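Side-chain contact in beta-ketoacyl-[acyl-carrier-protein] synthase III (Pseudomonas aeruginosa, PDB 2X3E), which probably catalyses the first condensation of fatty acid synthesis, joining an acetyl group from acetyl-CoA to two carbons from malonyl-ACP: residues His246-Gln251 and Pro287-His292. The protein carries 1 engineered substitution. Residues are numbered along the deposited sequence; the frame is centred on the assembly and turned at random.
Sequences HLVPHQ and PLALAH
Val248, on strand 246-249, divides its two methyls between neighbouring residues of helix 285-295. CG1 lies anti to the backbone N (chi1 -168°) and meets CB of Ala289 at 3.7 Å, while CG2, anti to the carbonyl carbon, reaches CD2 of Leu290 at 3.9 Å. The side chains of Val248 and Leu290 run at about a right angle. CB of Ala289 is directed toward the strand, and NE2 of Gln251 also comes within 3.9 Å of it, a van der Waals contact with an apolar methyl. The amide's polar atoms bond to other groups. NE2 donates to Pro249 O at 2.9 Å (159°), with that O near the plane of the Gln251 amide, a bond reached through the bend at chi2 (-80°). NE2 also bonds Val272 O, and OE1 accepts from Asn274 N and pairs with Ser273 OG; together they fix the buried amide's rotation. His250, a predicted active-site residue, turns away from the helix but bonds through ND1 to Ser285 OG at the helix start. Helix 285-295 lies between the two sheets, Leu290 also touching Leu11 of strand 5-14 and Met305 of strand 304-311, as in the layered alpha-beta-alpha-beta-alpha thiolase fold, here beside the FabH active site.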
loop_
_atom_site.group_PDB
_atom_site.type_symbol
_atom_site.label_atom_id
_atom_site.label_comp_id
_atom_site.label_asym_id
_atom_site.label_seq_id
_atom_site.Cartn_x
_atom_site.Cartn_y
_atom_site.Cartn_z
ATOM N N HIS A 246 -15.272 20.608 13.310
ATOM C CA HIS A 246 -14.142 19.776 13.730
ATOM C C HIS A 246 -13.063 19.674 12.664
ATOM O O HIS A 246 -13.318 19.238 11.541
ATOM C CB HIS A 246 -14.616 18.362 14.074
ATOM C CG HIS A 246 -15.809 18.330 14.973
ATOM N ND1 HIS A 246 -15.770 18.786 16.271
ATOM C CD2 HIS A 246 -17.071 17.888 14.763
ATOM C CE1 HIS A 246 -16.964 18.644 16.819
ATOM N NE2 HIS A 246 -17.770 18.097 15.926
ATOM N N LEU A 247 -11.853 20.079 13.027
ATOM C CA LEU A 247 -10.677 19.862 12.205
ATOM C C LEU A 247 -9.794 18.846 12.924
ATOM O O LEU A 247 -9.389 19.073 14.071
ATOM C CB LEU A 247 -9.909 21.164 12.007
ATOM C CG LEU A 247 -8.682 21.084 11.089
ATOM C CD1 LEU A 247 -9.053 20.577 9.703
ATOM C CD2 LEU A 247 -8.008 22.458 11.014
ATOM N N VAL A 248 -9.519 17.731 12.259
ATOM C CA VAL A 248 -8.711 16.656 12.831
ATOM C C VAL A 248 -7.468 16.454 11.965
ATOM O O VAL A 248 -7.478 15.681 11.008
ATOM C CB VAL A 248 -9.486 15.332 12.939
ATOM C CG1 VAL A 248 -8.705 14.355 13.803
ATOM C CG2 VAL A 248 -10.862 15.565 13.523
ATOM N N PRO A 249 -6.395 17.185 12.279
ATOM C CA PRO A 249 -5.162 17.064 11.521
ATOM C C PRO A 249 -4.262 15.928 12.009
ATOM O O PRO A 249 -4.374 15.469 13.154
ATOM C CB PRO A 249 -4.484 18.408 11.771
ATOM C CG PRO A 249 -4.962 18.814 13.081
ATOM C CD PRO A 249 -6.355 18.324 13.209
ATOM N N HIS A 250 -3.365 15.492 11.137
ATOM C CA HIS A 250 -2.242 14.688 11.564
ATOM C C HIS A 250 -1.537 15.451 12.680
ATOM O O HIS A 250 -1.234 16.641 12.542
ATOM C CB HIS A 250 -1.290 14.424 10.387
ATOM C CG HIS A 250 0.084 14.007 10.804
ATOM N ND1 HIS A 250 0.308 12.968 11.681
ATOM C CD2 HIS A 250 1.305 14.487 10.468
ATOM C CE1 HIS A 250 1.608 12.833 11.873
ATOM N NE2 HIS A 250 2.236 13.739 11.146
ATOM N N GLN A 251 -1.287 14.763 13.786
ATOM C CA GLN A 251 -0.738 15.380 14.984
ATOM C C GLN A 251 0.786 15.509 14.849
ATOM O O GLN A 251 1.552 14.812 15.520
ATOM C CB GLN A 251 -1.130 14.561 16.222
ATOM C CG GLN A 251 -2.648 14.259 16.325
ATOM C CD GLN A 251 -3.466 15.416 16.856
ATOM O OE1 GLN A 251 -3.287 15.830 18.000
ATOM N NE2 GLN A 251 -4.387 15.938 16.033
ATOM N N PRO A 287 -7.012 8.844 13.473
ATOM C CA PRO A 287 -8.038 8.074 14.197
ATOM C C PRO A 287 -7.843 8.034 15.729
ATOM O O PRO A 287 -8.822 7.928 16.471
ATOM C CB PRO A 287 -7.944 6.683 13.568
ATOM C CG PRO A 287 -6.546 6.606 13.009
ATOM C CD PRO A 287 -6.256 8.003 12.530
ATOM N N LEU A 288 -6.608 8.144 16.209
ATOM C CA LEU A 288 -6.404 8.264 17.659
ATOM C C LEU A 288 -6.981 9.586 18.174
ATOM O O LEU A 288 -7.599 9.621 19.244
ATOM C CB LEU A 288 -4.936 8.126 18.041
ATOM C CG LEU A 288 -4.389 6.698 18.013
ATOM C CD1 LEU A 288 -2.878 6.727 18.095
ATOM C CD2 LEU A 288 -4.978 5.868 19.145
ATOM N N ALA A 289 -6.811 10.664 17.405
ATOM C CA ALA A 289 -7.402 11.958 17.763
ATOM C C ALA A 289 -8.934 11.887 17.753
ATOM O O ALA A 289 -9.584 12.413 18.655
ATOM C CB ALA A 289 -6.896 13.081 16.827
ATOM N N LEU A 290 -9.499 11.227 16.743
ATOM C CA LEU A 290 -10.937 10.961 16.709
ATOM C C LEU A 290 -11.420 10.211 17.964
ATOM O O LEU A 290 -12.440 10.581 18.552
ATOM C CB LEU A 290 -11.326 10.182 15.439
ATOM C CG LEU A 290 -11.343 10.971 14.121
ATOM C CD1 LEU A 290 -11.589 10.048 12.927
ATOM C CD2 LEU A 290 -12.398 12.089 14.159
ATOM N N ALA A 291 -10.696 9.166 18.368
ATOM C CA ALA A 291 -11.065 8.394 19.560
ATOM C C ALA A 291 -11.048 9.279 20.811
ATOM O O ALA A 291 -11.923 9.172 21.668
ATOM C CB ALA A 291 -10.137 7.185 19.736
ATOM N N HIS A 292 -10.057 10.162 20.896
ATOM C CA HIS A 292 -9.970 11.136 21.979
ATOM C C HIS A 292 -11.188 12.058 21.995
ATOM O O HIS A 292 -11.803 12.267 23.039
ATOM C CB HIS A 292 -8.682 11.953 21.842
ATOM C CG HIS A 292 -8.623 13.146 22.740
ATOM N ND1 HIS A 292 -8.302 13.057 24.077
ATOM C CD2 HIS A 292 -8.833 14.459 22.489
ATOM C CE1 HIS A 292 -8.322 14.265 24.612
ATOM N NE2 HIS A 292 -8.645 15.133 23.671
#